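Local coordinates for enoyl-CoA hydratase (PDB 2PPY) that catalyses the reversible hydration of 2-enoyl-CoA thioesters in fatty-acid beta-oxidation, at the interface of chains A and B and the interface of chains A and C. Coordinates in Å, arbitrary orientation; residue numbers count along the deposited sequence, not the author numbering. Chains: chain A/B/C, Enoyl-CoA hydratase.

Chain A meets two neighbours through its C-terminal helices. Contact 1, with chain B, and contact 2, with chain C, lie about 12 Å apart between the centres of their C-alpha atoms and share helix 227-242: A:Glu236, A:Asn239 and A:Leu240 serve chain B, while A:Gln238, A:Leu241 and A:Phe242 serve chain C. Contact 3 lies about 17 Å from contact 2 and 19 Å from contact 1, by the same measure; its helix 209-222 also supplies A:Tyr210 to contact 1. Contacts 2 and 3 belong to one A–C interface, so the same helices join the two-fold pairing to a different kind of contact within the deposited hexamer.

Contact 1: the interface of chains A and B. Residues chain A 210, 236, 239-240, 243; chain B 210, 236, 239-240, 243.
Helix 227-242 of chain A packs against the same helix of chain B in a two-fold symmetric, mainly apolar interface that pairs two subunits of the deposited hexamer; such hexamers are typical of the crotonase family. At its centre A:Leu240 and B:Leu240 meet through their branch tips, CD2 to CD2 at 3.6 Å, with the two side chains crossing obliquely. In both chains CG stands anti to the carbonyl carbon (chi1 -76° in A:Leu240), which directs the isobutyl group at its twin. The flanks are closed by A:Asn239 and B:Asn239, each offering its CB methylene to the opposite leucine; A:Asn239 CB lies 4.0 Å from B:Leu240 CD2. B:Arg243 adds the aliphatic part of its chain, with CD 3.8 Å from A:Leu240 CD2.

Polar groups frame this core. B:Asn239 ND2 donates to the carboxylate oxygen B:Glu236 OE1 at 3.2 Å, approaching from above the carboxylate plane, 59° out of it, which probably steadies the acid; in A:Asn239 the amide is turned the other way, with OD1 toward A:Glu236. At the rim arginine and tyrosine reach toward each other tip to tip. A:Arg243 bends at chi2 (80°), whereas B:Arg243 is extended from CG to NE, so the symmetry is not kept in these side chains. The A:Arg243 NH1 to B:Tyr210 OH hydrogen bond is weak, at 3.3 Å. The extended arginine is tied back to its own helix end, its guanidinium NH1 donating to B:Asn239 O at 3.1 Å.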
ATOM      1  N   TYR A 210     -15.722  -2.680 -25.153  1.00 23.42           N
ATOM      2  CA  TYR A 210     -14.290  -2.535 -24.892  1.00 20.01           C
ATOM      3  C   TYR A 210     -14.142  -1.522 -23.761  1.00 21.69           C
ATOM      4  O   TYR A 210     -13.289  -1.662 -22.887  1.00 23.56           O
ATOM      5  CB  TYR A 210     -13.571  -2.038 -26.145  1.00 22.31           C
ATOM      6  CG  TYR A 210     -12.054  -2.111 -26.102  1.00 19.37           C
ATOM      7  CD1 TYR A 210     -11.388  -2.781 -25.077  1.00 24.29           C
ATOM      8  CD2 TYR A 210     -11.288  -1.545 -27.120  1.00 23.74           C
ATOM      9  CE1 TYR A 210     -10.001  -2.887 -25.070  1.00 21.90           C
ATOM     10  CE2 TYR A 210      -9.902  -1.647 -27.125  1.00 25.28           C
ATOM     11  CZ  TYR A 210      -9.264  -2.319 -26.100  1.00 28.11           C
ATOM     12  OH  TYR A 210      -7.895  -2.431 -26.114  1.00 30.19           O
ATOM     13  N   GLU A 236      -3.766   4.369 -18.799  1.00 20.70           N
ATOM     14  CA  GLU A 236      -3.283   3.450 -19.821  1.00 19.43           C
ATOM     15  C   GLU A 236      -4.468   2.715 -20.431  1.00 23.14           C
ATOM     16  O   GLU A 236      -4.488   2.438 -21.634  1.00 17.85           O
ATOM     17  CB  GLU A 236      -2.290   2.445 -19.228  1.00 25.84           C
ATOM     18  CG  GLU A 236      -1.008   3.072 -18.700  1.00 28.71           C
ATOM     19  CD  GLU A 236      -0.419   4.109 -19.654  1.00 37.50           C
ATOM     20  OE1 GLU A 236      -0.268   3.810 -20.861  1.00 30.22           O
ATOM     21  OE2 GLU A 236      -0.102   5.225 -19.189  1.00 35.79           O
ATOM     22  N   ASN A 239      -5.921   5.019 -22.718  1.00 21.61           N
ATOM     23  CA  ASN A 239      -5.098   5.131 -23.915  1.00 25.13           C
ATOM     24  C   ASN A 239      -5.550   4.065 -24.909  1.00 29.02           C
ATOM     25  O   ASN A 239      -5.731   4.343 -26.091  1.00 27.33           O
ATOM     26  CB  ASN A 239      -3.618   4.938 -23.573  1.00 19.92           C
ATOM     27  CG  ASN A 239      -2.962   6.210 -23.062  1.00 21.77           C
ATOM     28  OD1 ASN A 239      -1.903   6.165 -22.434  1.00 20.83           O
ATOM     29  ND2 ASN A 239      -3.581   7.351 -23.338  1.00 16.59           N
ATOM     30  N   LEU A 240      -5.740   2.844 -24.421  1.00 25.67           N
ATOM     31  CA  LEU A 240      -6.186   1.750 -25.274  1.00 26.60           C
ATOM     32  C   LEU A 240      -7.537   2.080 -25.902  1.00 27.75           C
ATOM     33  O   LEU A 240      -7.788   1.751 -27.062  1.00 25.94           O
ATOM     34  CB  LEU A 240      -6.283   0.456 -24.461  1.00 21.23           C
ATOM     35  CG  LEU A 240      -4.929  -0.190 -24.165  1.00 15.64           C
ATOM     36  CD1 LEU A 240      -5.024  -1.115 -22.971  1.00 18.04           C
ATOM     37  CD2 LEU A 240      -4.473  -0.942 -25.404  1.00 14.96           C
ATOM     38  N   ARG A 243      -7.427   4.568 -28.739  1.00 27.43           N
ATOM     39  CA  ARG A 243      -6.908   3.951 -29.952  1.00 29.52           C
ATOM     40  C   ARG A 243      -7.843   2.910 -30.564  1.00 31.06           C
ATOM     41  O   ARG A 243      -7.510   2.309 -31.584  1.00 34.74           O
ATOM     42  CB  ARG A 243      -5.546   3.297 -29.691  1.00 30.09           C
ATOM     43  CG  ARG A 243      -4.364   4.257 -29.595  1.00 30.60           C
ATOM     44  CD  ARG A 243      -4.283   4.927 -28.234  1.00 41.18           C
ATOM     45  NE  ARG A 243      -3.132   5.819 -28.112  1.00 38.11           N
ATOM     46  CZ  ARG A 243      -1.878   5.458 -28.355  1.00 33.66           C
ATOM     47  NH1 ARG A 243      -1.603   4.219 -28.738  1.00 35.51           N
ATOM     48  NH2 ARG A 243      -0.899   6.340 -28.222  1.00 38.30           N
TER
ATOM     49  N   TYR B 210       8.700   3.615 -28.389  1.00 31.15           N
ATOM     50  CA  TYR B 210       7.408   3.499 -27.718  1.00 26.38           C
ATOM     51  C   TYR B 210       7.567   2.461 -26.607  1.00 25.17           C
ATOM     52  O   TYR B 210       7.010   2.601 -25.517  1.00 23.68           O
ATOM     53  CB  TYR B 210       6.336   3.064 -28.728  1.00 33.50           C
ATOM     54  CG  TYR B 210       4.907   3.087 -28.223  1.00 34.93           C
ATOM     55  CD1 TYR B 210       4.543   3.832 -27.095  1.00 36.47           C
ATOM     56  CD2 TYR B 210       3.904   2.391 -28.901  1.00 35.96           C
ATOM     57  CE1 TYR B 210       3.215   3.875 -26.656  1.00 29.76           C
ATOM     58  CE2 TYR B 210       2.578   2.429 -28.472  1.00 29.50           C
ATOM     59  CZ  TYR B 210       2.238   3.173 -27.356  1.00 32.54           C
ATOM     60  OH  TYR B 210       0.923   3.216 -26.946  1.00 32.44           O
ATOM     61  N   GLU B 236      -1.256  -3.604 -19.322  1.00 18.46           N
ATOM     62  CA  GLU B 236      -1.965  -2.653 -20.168  1.00 19.69           C
ATOM     63  C   GLU B 236      -0.967  -1.873 -21.020  1.00 20.08           C
ATOM     64  O   GLU B 236      -1.250  -1.544 -22.175  1.00 18.02           O
ATOM     65  CB  GLU B 236      -2.799  -1.690 -19.320  1.00 22.82           C
ATOM     66  CG  GLU B 236      -3.910  -2.359 -18.518  1.00 29.01           C
ATOM     67  CD  GLU B 236      -4.786  -3.268 -19.371  1.00 32.80           C
ATOM     68  OE1 GLU B 236      -5.189  -2.848 -20.477  1.00 27.41           O
ATOM     69  OE2 GLU B 236      -5.078  -4.399 -18.929  1.00 29.09           O
ATOM     70  N   ASN B 239      -0.178  -4.094 -23.687  1.00 21.71           N
ATOM     71  CA  ASN B 239      -1.269  -4.180 -24.651  1.00 21.55           C
ATOM     72  C   ASN B 239      -1.123  -3.080 -25.691  1.00 24.09           C
ATOM     73  O   ASN B 239      -1.416  -3.283 -26.868  1.00 18.92           O
ATOM     74  CB  ASN B 239      -2.636  -4.047 -23.965  1.00 20.54           C
ATOM     75  CG  ASN B 239      -3.065  -5.317 -23.260  1.00 21.56           C
ATOM     76  OD1 ASN B 239      -2.711  -6.420 -23.676  1.00 23.59           O
ATOM     77  ND2 ASN B 239      -3.854  -5.171 -22.201  1.00 16.85           N
ATOM     78  N   LEU B 240      -0.676  -1.909 -25.249  1.00 25.12           N
ATOM     79  CA  LEU B 240      -0.475  -0.789 -26.160  1.00 26.73           C
ATOM     80  C   LEU B 240       0.658  -1.144 -27.125  1.00 27.57           C
ATOM     81  O   LEU B 240       0.565  -0.895 -28.329  1.00 29.57           O
ATOM     82  CB  LEU B 240      -0.142   0.480 -25.366  1.00 20.51           C
ATOM     83  CG  LEU B 240      -1.348   1.111 -24.651  1.00 25.69           C
ATOM     84  CD1 LEU B 240      -0.887   2.022 -23.522  1.00 14.75           C
ATOM     85  CD2 LEU B 240      -2.190   1.878 -25.662  1.00 19.66           C
ATOM     86  N   ARG B 243      -0.190  -3.389 -29.942  1.00 21.94           N
ATOM     87  CA  ARG B 243      -0.986  -2.741 -30.972  1.00 23.83           C
ATOM     88  C   ARG B 243      -0.205  -1.697 -31.761  1.00 28.17           C
ATOM     89  O   ARG B 243      -0.729  -1.109 -32.710  1.00 29.68           O
ATOM     90  CB  ARG B 243      -2.215  -2.086 -30.340  1.00 26.44           C
ATOM     91  CG  ARG B 243      -3.212  -3.076 -29.769  1.00 27.26           C
ATOM     92  CD  ARG B 243      -4.296  -2.369 -28.967  1.00 30.70           C
ATOM     93  NE  ARG B 243      -5.402  -3.265 -28.644  1.00 37.13           N
ATOM     94  CZ  ARG B 243      -5.291  -4.363 -27.903  1.00 40.10           C
ATOM     95  NH1 ARG B 243      -4.116  -4.712 -27.395  1.00 39.37           N
ATOM     96  NH2 ARG B 243      -6.358  -5.122 -27.684  1.00 39.97           N
TER

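Contact 2: the interface of chains A and C. Residues chain A 238, 241-242, 247, 251; chain C 75, 83, 142-145.
A:Phe242 presents one ring face to the alkyl chain of C:Lys83, whose CD sits over the ring centre, 3.8 Å from the centroid, in a CH-pi contact; the extended chain sets CB beside CE2. On the opposite face the amide carbon A:Gln238 CD lies toward the rim, 3.9 Å above the plane. C:Val144 CG1 meets the rim at A:Phe242 CE1, at 3.9 Å, on the glutamine side of the ring plane.

A:Gln238 and C:Leu145 slide past each other in opposite directions, A:Gln238 CD 3.4 Å from C:Leu145 CD1. The amide oxygen OE1 accepts from C:Leu145 N at 3.0 Å, on an in-plane lone pair and nearly straight (173° at H), while NE2 donates to C:Leu145 O at 2.6 Å, tilted from the planes of both groups. A bend at chi2 (80°) turns the amide to meet both backbone atoms. An alanine here would probably leave C:Leu145 N and O without these partners and open a gap beside the phenylalanine ring. A:Leu241 CD2 packs 3.7 Å from C:Leu145 CG.

The amide holds the C:Gly143 to C:Leu145 loop on helix 227-242, and the A:Phe242 ring sits between this loop and helix 80-95 of chain C, which likely helps to hold the subunits together.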
ATOM      1  N   GLN A 238      -7.368   3.967 -20.662  1.00 24.76           N
ATOM      2  CA  GLN A 238      -8.016   4.990 -21.478  1.00 25.02           C
ATOM      3  C   GLN A 238      -7.243   5.148 -22.788  1.00 24.62           C
ATOM      4  O   GLN A 238      -7.832   5.389 -23.840  1.00 24.15           O
ATOM      5  CB  GLN A 238      -8.045   6.327 -20.740  1.00 23.46           C
ATOM      6  CG  GLN A 238      -8.693   7.471 -21.528  1.00 22.96           C
ATOM      7  CD  GLN A 238     -10.210   7.435 -21.489  1.00 23.92           C
ATOM      8  OE1 GLN A 238     -10.831   6.458 -21.904  1.00 22.97           O
ATOM      9  NE2 GLN A 238     -10.814   8.509 -20.989  1.00 20.02           N
ATOM     10  N   LEU A 241      -8.401   2.740 -25.135  1.00 25.29           N
ATOM     11  CA  LEU A 241      -9.724   3.114 -25.623  1.00 25.28           C
ATOM     12  C   LEU A 241      -9.661   4.233 -26.661  1.00 28.97           C
ATOM     13  O   LEU A 241     -10.455   4.251 -27.599  1.00 33.14           O
ATOM     14  CB  LEU A 241     -10.620   3.529 -24.452  1.00 22.59           C
ATOM     15  CG  LEU A 241     -11.597   2.489 -23.881  1.00 23.33           C
ATOM     16  CD1 LEU A 241     -11.066   1.072 -24.045  1.00 22.33           C
ATOM     17  CD2 LEU A 241     -11.858   2.811 -22.425  1.00 14.22           C
ATOM     18  N   PHE A 242      -8.723   5.164 -26.497  1.00 27.23           N
ATOM     19  CA  PHE A 242      -8.586   6.259 -27.453  1.00 27.97           C
ATOM     20  C   PHE A 242      -8.099   5.715 -28.781  1.00 28.34           C
ATOM     21  O   PHE A 242      -8.322   6.325 -29.824  1.00 29.98           O
ATOM     22  CB  PHE A 242      -7.589   7.322 -26.971  1.00 27.08           C
ATOM     23  CG  PHE A 242      -8.156   8.288 -25.968  1.00 30.06           C
ATOM     24  CD1 PHE A 242      -9.472   8.729 -26.068  1.00 32.65           C
ATOM     25  CD2 PHE A 242      -7.361   8.790 -24.946  1.00 25.92           C
ATOM     26  CE1 PHE A 242      -9.987   9.650 -25.161  1.00 27.72           C
ATOM     27  CE2 PHE A 242      -7.866   9.713 -24.036  1.00 25.96           C
ATOM     28  CZ  PHE A 242      -9.182  10.144 -24.146  1.00 26.84           C
ATOM     29  N   ALA A 247     -14.206   3.994 -30.060  1.00 31.88           N
ATOM     30  CA  ALA A 247     -14.005   5.363 -29.592  1.00 32.05           C
ATOM     31  C   ALA A 247     -14.226   6.309 -30.764  1.00 30.40           C
ATOM     32  O   ALA A 247     -14.955   7.296 -30.658  1.00 31.64           O
ATOM     33  CB  ALA A 247     -12.591   5.530 -29.042  1.00 25.33           C
ATOM     34  N   LEU A 251     -17.404   8.858 -30.810  1.00 46.89           N
ATOM     35  CA  LEU A 251     -17.294  10.309 -30.883  1.00 51.60           C
ATOM     36  C   LEU A 251     -17.980  10.860 -32.131  1.00 53.32           C
ATOM     37  O   LEU A 251     -18.622  11.909 -32.078  1.00 53.30           O
ATOM     38  CB  LEU A 251     -15.820  10.733 -30.842  1.00 55.51           C
ATOM     39  CG  LEU A 251     -15.161  10.782 -29.451  1.00 60.56           C
ATOM     40  CD1 LEU A 251     -15.291   9.437 -28.752  1.00 56.98           C
ATOM     41  CD2 LEU A 251     -13.697  11.170 -29.588  1.00 61.74           C
TER
ATOM     42  N   LEU C  75     -11.816  17.205 -28.761  1.00 61.88           N
ATOM     43  CA  LEU C  75     -11.224  15.868 -28.715  1.00 65.34           C
ATOM     44  C   LEU C  75     -11.179  15.143 -30.062  1.00 69.61           C
ATOM     45  O   LEU C  75     -10.446  14.173 -30.233  1.00 69.45           O
ATOM     46  CB  LEU C  75     -11.996  15.013 -27.685  1.00 64.90           C
ATOM     47  CG  LEU C  75     -11.208  14.126 -26.697  1.00 66.30           C
ATOM     48  CD1 LEU C  75     -10.814  14.930 -25.457  1.00 63.47           C
ATOM     49  CD2 LEU C  75     -12.076  12.941 -26.288  1.00 65.44           C
ATOM     50  N   LYS C  83      -3.899  13.532 -26.669  1.00 28.37           N
ATOM     51  CA  LYS C  83      -4.967  13.257 -25.716  1.00 28.87           C
ATOM     52  C   LYS C  83      -4.355  12.784 -24.401  1.00 24.27           C
ATOM     53  O   LYS C  83      -4.777  13.198 -23.322  1.00 29.31           O
ATOM     54  CB  LYS C  83      -5.905  12.183 -26.269  1.00 27.47           C
ATOM     55  CG  LYS C  83      -6.788  12.650 -27.416  1.00 34.15           C
ATOM     56  CD  LYS C  83      -7.663  11.509 -27.913  1.00 38.32           C
ATOM     57  CE  LYS C  83      -8.631  11.958 -28.991  1.00 42.40           C
ATOM     58  NZ  LYS C  83      -9.420  10.810 -29.525  1.00 41.92           N
ATOM     59  N   LEU C 142     -19.550   6.983 -25.229  1.00 27.78           N
ATOM     60  CA  LEU C 142     -18.734   7.538 -26.305  1.00 24.09           C
ATOM     61  C   LEU C 142     -17.574   6.596 -26.645  1.00 27.48           C
ATOM     62  O   LEU C 142     -16.682   6.941 -27.425  1.00 23.99           O
ATOM     63  CB  LEU C 142     -18.191   8.910 -25.899  1.00 23.59           C
ATOM     64  CG  LEU C 142     -19.236   9.976 -25.551  1.00 28.45           C
ATOM     65  CD1 LEU C 142     -18.543  11.283 -25.178  1.00 31.76           C
ATOM     66  CD2 LEU C 142     -20.160  10.189 -26.733  1.00 31.58           C
ATOM     67  N   GLY C 143     -17.594   5.403 -26.056  1.00 21.12           N
ATOM     68  CA  GLY C 143     -16.537   4.444 -26.324  1.00 23.95           C
ATOM     69  C   GLY C 143     -15.275   4.683 -25.516  1.00 20.34           C
ATOM     70  O   GLY C 143     -14.233   4.109 -25.819  1.00 23.29           O
ATOM     71  N   VAL C 144     -15.365   5.534 -24.498  1.00 21.98           N
ATOM     72  CA  VAL C 144     -14.227   5.829 -23.628  1.00 22.47           C
ATOM     73  C   VAL C 144     -14.676   5.753 -22.168  1.00 24.34           C
ATOM     74  O   VAL C 144     -15.843   5.479 -21.890  1.00 25.54           O
ATOM     75  CB  VAL C 144     -13.646   7.238 -23.902  1.00 22.02           C
ATOM     76  CG1 VAL C 144     -13.141   7.319 -25.331  1.00 21.99           C
ATOM     77  CG2 VAL C 144     -14.710   8.301 -23.647  1.00 19.96           C
ATOM     78  N   LEU C 145     -13.751   5.984 -21.241  1.00 20.96           N
ATOM     79  CA  LEU C 145     -14.076   5.941 -19.822  1.00 20.90           C
ATOM     80  C   LEU C 145     -13.751   7.268 -19.156  1.00 20.52           C
ATOM     81  O   LEU C 145     -13.136   8.140 -19.769  1.00 19.59           O
ATOM     82  CB  LEU C 145     -13.311   4.796 -19.133  1.00 20.55           C
ATOM     83  CG  LEU C 145     -11.782   4.702 -19.270  1.00 20.86           C
ATOM     84  CD1 LEU C 145     -11.109   5.878 -18.582  1.00 18.34           C
ATOM     85  CD2 LEU C 145     -11.300   3.395 -18.643  1.00 17.46           C
TER

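Contact 3: the interface of chains A and C. Residues chain A 218-220, 223; chain C 151-152, 155, 160, 163-164, 167.
The end of helix 209-222 of chain A packs on helices 150-158 and 160-169 of chain C in a mixed apolar and polar interface, not an exact two-fold, which likely helps to hold these subunits together in the deposited hexamer. A:Ile219 lies in the groove between the two helices of chain C. Its CG2 methyl touches C:Ala155 CB at 3.8 Å and also C:Tyr160, CG1 passes C:Thr151, and CD1 ends over the backbone of helix 160-169, 3.5 Å from C:Leu164 CA.

C:Tyr160 receives A:Lys223 over one ring face: CE stands over the centre, 3.7 Å from the centroid, as a CH-pi contact. A:Met220, present as selenomethionine in place of methionine, touches the ring at its CD1, 3.8 Å from SE.

On the polar side C:Gln152 bridges the chains. Its amide nitrogen NE2 donates to A:Ala218 O at 2.9 Å from well above the carbonyl plane, 74° out of it, and also to its neighbour C:Thr151 OG1. Its OE1 reaches A:Ile219 O through water 2; two acceptors for NE2 and a water on OE1 would hold the amide's rotation. A:Lys223, bent at chi4 (67°), brings its terminal amine nitrogen NZ to water 1, which lies 2.8 Å from the phenol oxygen C:Tyr160 OH.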
ATOM      1  N   ALA A 218     -10.202  -1.261 -14.667  1.00 13.20           N
ATOM      2  CA  ALA A 218      -9.715  -0.061 -14.005  1.00 18.23           C
ATOM      3  C   ALA A 218     -10.115   0.002 -12.537  1.00 15.10           C
ATOM      4  O   ALA A 218      -9.292   0.301 -11.670  1.00 14.27           O
ATOM      5  CB  ALA A 218     -10.228   1.178 -14.738  1.00 13.87           C
ATOM      6  N   ILE A 219     -11.378  -0.293 -12.256  1.00 15.10           N
ATOM      7  CA  ILE A 219     -11.884  -0.225 -10.890  1.00 15.23           C
ATOM      8  C   ILE A 219     -11.513  -1.400  -9.985  1.00 16.41           C
ATOM      9  O   ILE A 219     -11.066  -1.197  -8.858  1.00 18.38           O
ATOM     10  CB  ILE A 219     -13.416  -0.062 -10.894  1.00 21.81           C
ATOM     11  CG1 ILE A 219     -13.793   1.229 -11.629  1.00 18.17           C
ATOM     12  CG2 ILE A 219     -13.950  -0.046  -9.463  1.00 16.16           C
ATOM     13  CD1 ILE A 219     -15.289   1.408 -11.817  1.00 21.92           C
HETATM   14  N   MSE A 220     -11.690  -2.622 -10.471  1.00 14.47           N
HETATM   15  CA  MSE A 220     -11.389  -3.792  -9.653  1.00 20.28           C
HETATM   16  C   MSE A 220      -9.913  -3.937  -9.284  1.00 17.51           C
HETATM   17  O   MSE A 220      -9.587  -4.367  -8.181  1.00 19.69           O
HETATM   18  CB  MSE A 220     -11.888  -5.064 -10.345  1.00 16.34           C
HETATM   19  CG  MSE A 220     -13.401  -5.086 -10.564  1.00 19.36           C
HETATM   20 SE   MSE A 220     -14.403  -4.602  -8.966  1.00 30.34          SE
HETATM   21  CE  MSE A 220     -13.635  -5.900  -7.745  1.00 19.42           C
ATOM     22  N   LYS A 223      -8.471  -0.320  -7.404  1.00 12.30           N
ATOM     23  CA  LYS A 223      -8.804  -0.072  -6.009  1.00 14.82           C
ATOM     24  C   LYS A 223      -7.726  -0.580  -5.060  1.00  9.26           C
ATOM     25  O   LYS A 223      -7.718  -0.226  -3.891  1.00 19.02           O
ATOM     26  CB  LYS A 223     -10.169  -0.687  -5.658  1.00 18.26           C
ATOM     27  CG  LYS A 223     -10.243  -2.200  -5.648  1.00 17.67           C
ATOM     28  CD  LYS A 223     -11.662  -2.644  -5.299  1.00 16.58           C
ATOM     29  CE  LYS A 223     -11.725  -4.125  -5.002  1.00 14.70           C
ATOM     30  NZ  LYS A 223     -10.989  -4.445  -3.747  1.00 17.16           N
TER
ATOM     31  N   THR C 151     -13.038   7.130 -12.574  1.00 18.46           N
ATOM     32  CA  THR C 151     -13.242   5.736 -12.203  1.00 16.65           C
ATOM     33  C   THR C 151     -12.641   5.428 -10.834  1.00 17.31           C
ATOM     34  O   THR C 151     -13.220   4.677 -10.053  1.00 21.21           O
ATOM     35  CB  THR C 151     -12.633   4.768 -13.242  1.00 17.71           C
ATOM     36  OG1 THR C 151     -11.205   4.761 -13.127  1.00 18.92           O
ATOM     37  CG2 THR C 151     -13.022   5.200 -14.655  1.00 15.46           C
ATOM     38  N   GLN C 152     -11.493   6.031 -10.539  1.00 17.20           N
ATOM     39  CA  GLN C 152     -10.806   5.795  -9.271  1.00 14.53           C
ATOM     40  C   GLN C 152     -11.377   6.571  -8.089  1.00 14.50           C
ATOM     41  O   GLN C 152     -11.496   6.035  -6.987  1.00 12.32           O
ATOM     42  CB  GLN C 152      -9.318   6.115  -9.421  1.00 11.70           C
ATOM     43  CG  GLN C 152      -8.636   5.290 -10.490  1.00 12.44           C
ATOM     44  CD  GLN C 152      -8.895   3.808 -10.324  1.00 14.01           C
ATOM     45  OE1 GLN C 152      -8.545   3.210  -9.303  1.00 12.19           O
ATOM     46  NE2 GLN C 152      -9.522   3.203 -11.329  1.00 16.09           N
ATOM     47  N   ALA C 155     -14.965   5.192  -7.200  1.00 11.68           N
ATOM     48  CA  ALA C 155     -14.883   3.900  -6.520  1.00 12.20           C
ATOM     49  C   ALA C 155     -14.559   4.103  -5.047  1.00 11.44           C
ATOM     50  O   ALA C 155     -15.161   3.479  -4.171  1.00 12.66           O
ATOM     51  CB  ALA C 155     -13.816   3.030  -7.175  1.00  9.79           C
ATOM     52  N   TYR C 160     -16.460   0.511  -4.680  1.00 13.33           N
ATOM     53  CA  TYR C 160     -16.046   0.013  -5.986  1.00 18.47           C
ATOM     54  C   TYR C 160     -17.121  -0.680  -6.814  1.00 17.83           C
ATOM     55  O   TYR C 160     -17.100  -0.600  -8.042  1.00 17.27           O
ATOM     56  CB  TYR C 160     -14.824  -0.905  -5.841  1.00 19.17           C
ATOM     57  CG  TYR C 160     -15.047  -2.151  -5.010  1.00 20.27           C
ATOM     58  CD1 TYR C 160     -15.623  -3.295  -5.564  1.00 18.36           C
ATOM     59  CD2 TYR C 160     -14.646  -2.195  -3.678  1.00 18.53           C
ATOM     60  CE1 TYR C 160     -15.792  -4.453  -4.804  1.00 15.66           C
ATOM     61  CE2 TYR C 160     -14.810  -3.343  -2.917  1.00 19.80           C
ATOM     62  CZ  TYR C 160     -15.377  -4.469  -3.482  1.00 17.43           C
ATOM     63  OH  TYR C 160     -15.524  -5.604  -2.711  1.00 18.40           O
ATOM     64  N   ALA C 163     -19.645   2.072  -7.932  1.00 17.35           N
ATOM     65  CA  ALA C 163     -18.968   2.913  -8.914  1.00 14.71           C
ATOM     66  C   ALA C 163     -18.894   2.192 -10.252  1.00 18.28           C
ATOM     67  O   ALA C 163     -19.080   2.803 -11.303  1.00 15.44           O
ATOM     68  CB  ALA C 163     -17.567   3.259  -8.441  1.00 16.98           C
ATOM     69  N   LEU C 164     -18.622   0.889 -10.201  1.00 16.75           N
ATOM     70  CA  LEU C 164     -18.509   0.075 -11.407  1.00 18.38           C
ATOM     71  C   LEU C 164     -19.834   0.058 -12.161  1.00 15.56           C
ATOM     72  O   LEU C 164     -19.866   0.170 -13.386  1.00 18.38           O
ATOM     73  CB  LEU C 164     -18.083  -1.352 -11.038  1.00 13.58           C
ATOM     74  CG  LEU C 164     -17.831  -2.316 -12.204  1.00 20.29           C
ATOM     75  CD1 LEU C 164     -16.615  -3.178 -11.892  1.00 26.99           C
ATOM     76  CD2 LEU C 164     -19.062  -3.182 -12.454  1.00 18.92           C
ATOM     77  N   ASN C 167     -20.290   3.458 -13.785  1.00 19.35           N
ATOM     78  CA  ASN C 167     -19.333   3.665 -14.862  1.00 19.75           C
ATOM     79  C   ASN C 167     -19.612   2.835 -16.114  1.00 28.39           C
ATOM     80  O   ASN C 167     -19.451   3.330 -17.229  1.00 31.11           O
ATOM     81  CB  ASN C 167     -17.906   3.382 -14.364  1.00 20.13           C
ATOM     82  CG  ASN C 167     -17.253   4.602 -13.718  1.00 18.74           C
ATOM     83  OD1 ASN C 167     -16.548   5.363 -14.379  1.00 20.43           O
ATOM     84  ND2 ASN C 167     -17.496   4.795 -12.424  1.00 16.06           N
TER
HETATM   85  O   HOH W   1     -12.900  -6.687  -2.779  1.00  7.93           O
HETATM   86  O   HOH W   2     -10.839   1.742  -8.013  1.00 35.00           O